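Local coordinates for TRNA threonylcarbamoyladenosine dehydratase (Escherichia coli, PDB 4D79) that catalyses the ATP-dependent dehydration of threonylcarbamoyladenosine at position 37 of tRNAs to its cyclic form, and can accept sulfur from the cysteine desulfurase CsdA in vitro, at the interface of chains A and B. Sequence-based numbering; all coordinates share one arbitrary frame. Chains: chain A/B, TRNA threonylcarbamoyladenosine dehydratase.

The interface of chains A and B. Residues chain A 70, 73-74, 76-78; chain B 51, 92, 95-96.
B:Arg51, at the end of helix 42-51, reaches across to the backbone carbonyls of A:Thr70 and A:Ala76. Its chain runs extended from CG to NE, which carries the guanidinium to the loop. B:Arg51 NH1 donates to A:Thr70 O at 2.8 Å, with the acceptor in the guanidinium plane. A:Ala76 O is gripped end-on by two nitrogens. B:Arg51 NH1 approaches A:Ala76 O in its carbonyl plane, at a lone pair, at 2.9 Å. B:Arg51 NH2 comes from above that plane and makes the more bent bond (140° at H against 158°). A:Gln73 O stands 3.1 Å above the centre of one B:Arg51 guanidinium face; B:Ile96 CD1, from the same chain as the arginine, lies toward the rim of the opposite face, so that the group is flanked on both faces.

B:Arg92 donates through NH2 to a lone pair of A:Ile74 O (3.1 Å), and its NH1 reaches the same oxygen through water 1. Water 2 similarly bridges A:Thr70 OG1 and B:Ile96 O. The main chains also meet directly, A:Arg78 N donating to B:Gln95 O at 2.9 Å.

Among the apolar contacts, A:Leu77 points CD2 at B:Ile96 CG1 (3.5 Å) and over the rim of the B:Arg92 guanidinium. A:Thr70 CG2 meets B:Ile96 CG2 at 3.8 Å.

Repeated by the two-fold, this patch pins the 70-78 segment of each subunit against helices 42-51 and 85-96 of its partner, likely helping to hold together the TcdA homodimer.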
loop_
_atom_site.group_PDB
_atom_site.type_symbol
_atom_site.label_atom_id
_atom_site.label_comp_id
_atom_site.label_asym_id
_atom_site.label_seq_id
_atom_site.Cartn_x
_atom_site.Cartn_y
_atom_site.Cartn_z
ATOM N N THR A 70 11.497 -9.982 -3.040
ATOM C CA THR A 70 11.853 -8.618 -2.689
ATOM C C THR A 70 11.010 -7.603 -3.435
ATOM O O THR A 70 10.753 -6.523 -2.913
ATOM C CB THR A 70 13.355 -8.403 -2.950
ATOM O OG1 THR A 70 14.123 -9.220 -2.052
ATOM C CG2 THR A 70 13.783 -6.967 -2.713
ATOM N N GLN A 73 6.939 -8.096 -1.354
ATOM C CA GLN A 73 6.528 -8.617 -0.059
ATOM C C GLN A 73 7.245 -7.846 1.034
ATOM O O GLN A 73 8.466 -7.693 0.991
ATOM C CB GLN A 73 6.795 -10.144 0.050
ATOM C CG GLN A 73 6.176 -10.876 -1.134
ATOM C CD GLN A 73 6.224 -12.404 -1.058
ATOM O OE1 GLN A 73 6.389 -12.987 -0.014
ATOM N NE2 GLN A 73 6.054 -13.032 -2.189
ATOM N N ILE A 74 6.473 -7.362 2.010
ATOM C CA ILE A 74 6.982 -6.422 2.988
ATOM C C ILE A 74 8.014 -7.050 3.906
ATOM O O ILE A 74 8.857 -6.329 4.475
ATOM C CB ILE A 74 5.836 -5.819 3.840
ATOM C CG1 ILE A 74 6.330 -4.548 4.552
ATOM C CG2 ILE A 74 5.228 -6.824 4.837
ATOM C CD1 ILE A 74 5.176 -3.729 5.235
ATOM N N ALA A 76 10.384 -9.144 2.958
ATOM C CA ALA A 76 11.554 -9.561 2.171
ATOM C C ALA A 76 12.662 -8.527 2.321
ATOM O O ALA A 76 12.712 -7.526 1.600
ATOM C CB ALA A 76 11.167 -9.732 0.711
ATOM N N LEU A 77 13.531 -8.784 3.290
ATOM C CA LEU A 77 14.709 -8.005 3.627
ATOM C C LEU A 77 15.869 -8.981 3.697
ATOM O O LEU A 77 15.666 -10.148 4.026
ATOM C CB LEU A 77 14.588 -7.330 5.003
ATOM C CG LEU A 77 13.418 -6.368 5.228
ATOM C CD1 LEU A 77 13.433 -5.864 6.664
ATOM C CD2 LEU A 77 13.418 -5.232 4.264
ATOM N N ARG A 78 17.078 -8.481 3.439
ATOM C CA ARG A 78 18.264 -9.340 3.394
ATOM C C ARG A 78 18.385 -10.213 4.635
ATOM O O ARG A 78 18.615 -11.429 4.540
ATOM C CB ARG A 78 19.525 -8.500 3.222
ATOM C CG ARG A 78 20.802 -9.331 3.198
ATOM C CD ARG A 78 22.043 -8.453 3.188
ATOM N NE ARG A 78 22.211 -7.670 4.407
ATOM C CZ ARG A 78 23.096 -6.687 4.539
ATOM N NH1 ARG A 78 23.881 -6.353 3.520
ATOM N NH2 ARG A 78 23.189 -6.027 5.686
ATOM N N ARG B 51 11.537 -1.386 -3.833
ATOM C CA ARG B 51 11.085 -2.706 -4.225
ATOM C C ARG B 51 10.804 -2.815 -5.713
ATOM O O ARG B 51 10.501 -3.907 -6.191
ATOM C CB ARG B 51 9.841 -3.110 -3.428
ATOM C CG ARG B 51 10.137 -3.328 -1.936
ATOM C CD ARG B 51 9.068 -4.175 -1.244
ATOM N NE ARG B 51 9.414 -4.311 0.158
ATOM C CZ ARG B 51 10.315 -5.150 0.642
ATOM N NH1 ARG B 51 10.950 -5.990 -0.148
ATOM N NH2 ARG B 51 10.578 -5.150 1.935
ATOM N N ARG B 92 16.300 0.755 6.093
ATOM C CA ARG B 92 15.398 -0.246 5.556
ATOM C C ARG B 92 15.630 -0.462 4.065
ATOM O O ARG B 92 15.638 -1.610 3.594
ATOM C CB ARG B 92 13.962 0.173 5.818
ATOM C CG ARG B 92 12.980 -0.874 5.409
ATOM C CD ARG B 92 11.551 -0.508 5.827
ATOM N NE ARG B 92 10.634 -1.353 5.099
ATOM C CZ ARG B 92 10.329 -2.596 5.458
ATOM N NH1 ARG B 92 10.842 -3.122 6.573
ATOM N NH2 ARG B 92 9.528 -3.309 4.685
ATOM N N GLN B 95 18.407 -2.693 3.379
ATOM C CA GLN B 95 18.054 -4.095 3.599
ATOM C C GLN B 95 17.244 -4.661 2.445
ATOM O O GLN B 95 17.344 -5.859 2.148
ATOM C CB GLN B 95 17.271 -4.239 4.911
ATOM C CG GLN B 95 18.186 -4.209 6.099
ATOM C CD GLN B 95 18.792 -5.587 6.341
ATOM O OE1 GLN B 95 18.088 -6.614 6.340
ATOM N NE2 GLN B 95 20.093 -5.625 6.500
ATOM N N ILE B 96 16.460 -3.815 1.784
ATOM C CA ILE B 96 15.696 -4.246 0.628
ATOM C C ILE B 96 16.624 -4.495 -0.543
ATOM O O ILE B 96 16.567 -5.549 -1.188
ATOM C CB ILE B 96 14.618 -3.216 0.274
ATOM C CG1 ILE B 96 13.511 -3.230 1.369
ATOM C CG2 ILE B 96 14.005 -3.528 -1.102
ATOM C CD1 ILE B 96 12.472 -2.138 1.211
HETATM O O HOH W 1 9.755 -5.895 7.120
HETATM O O HOH W 2 16.345 -8.290 -0.538
#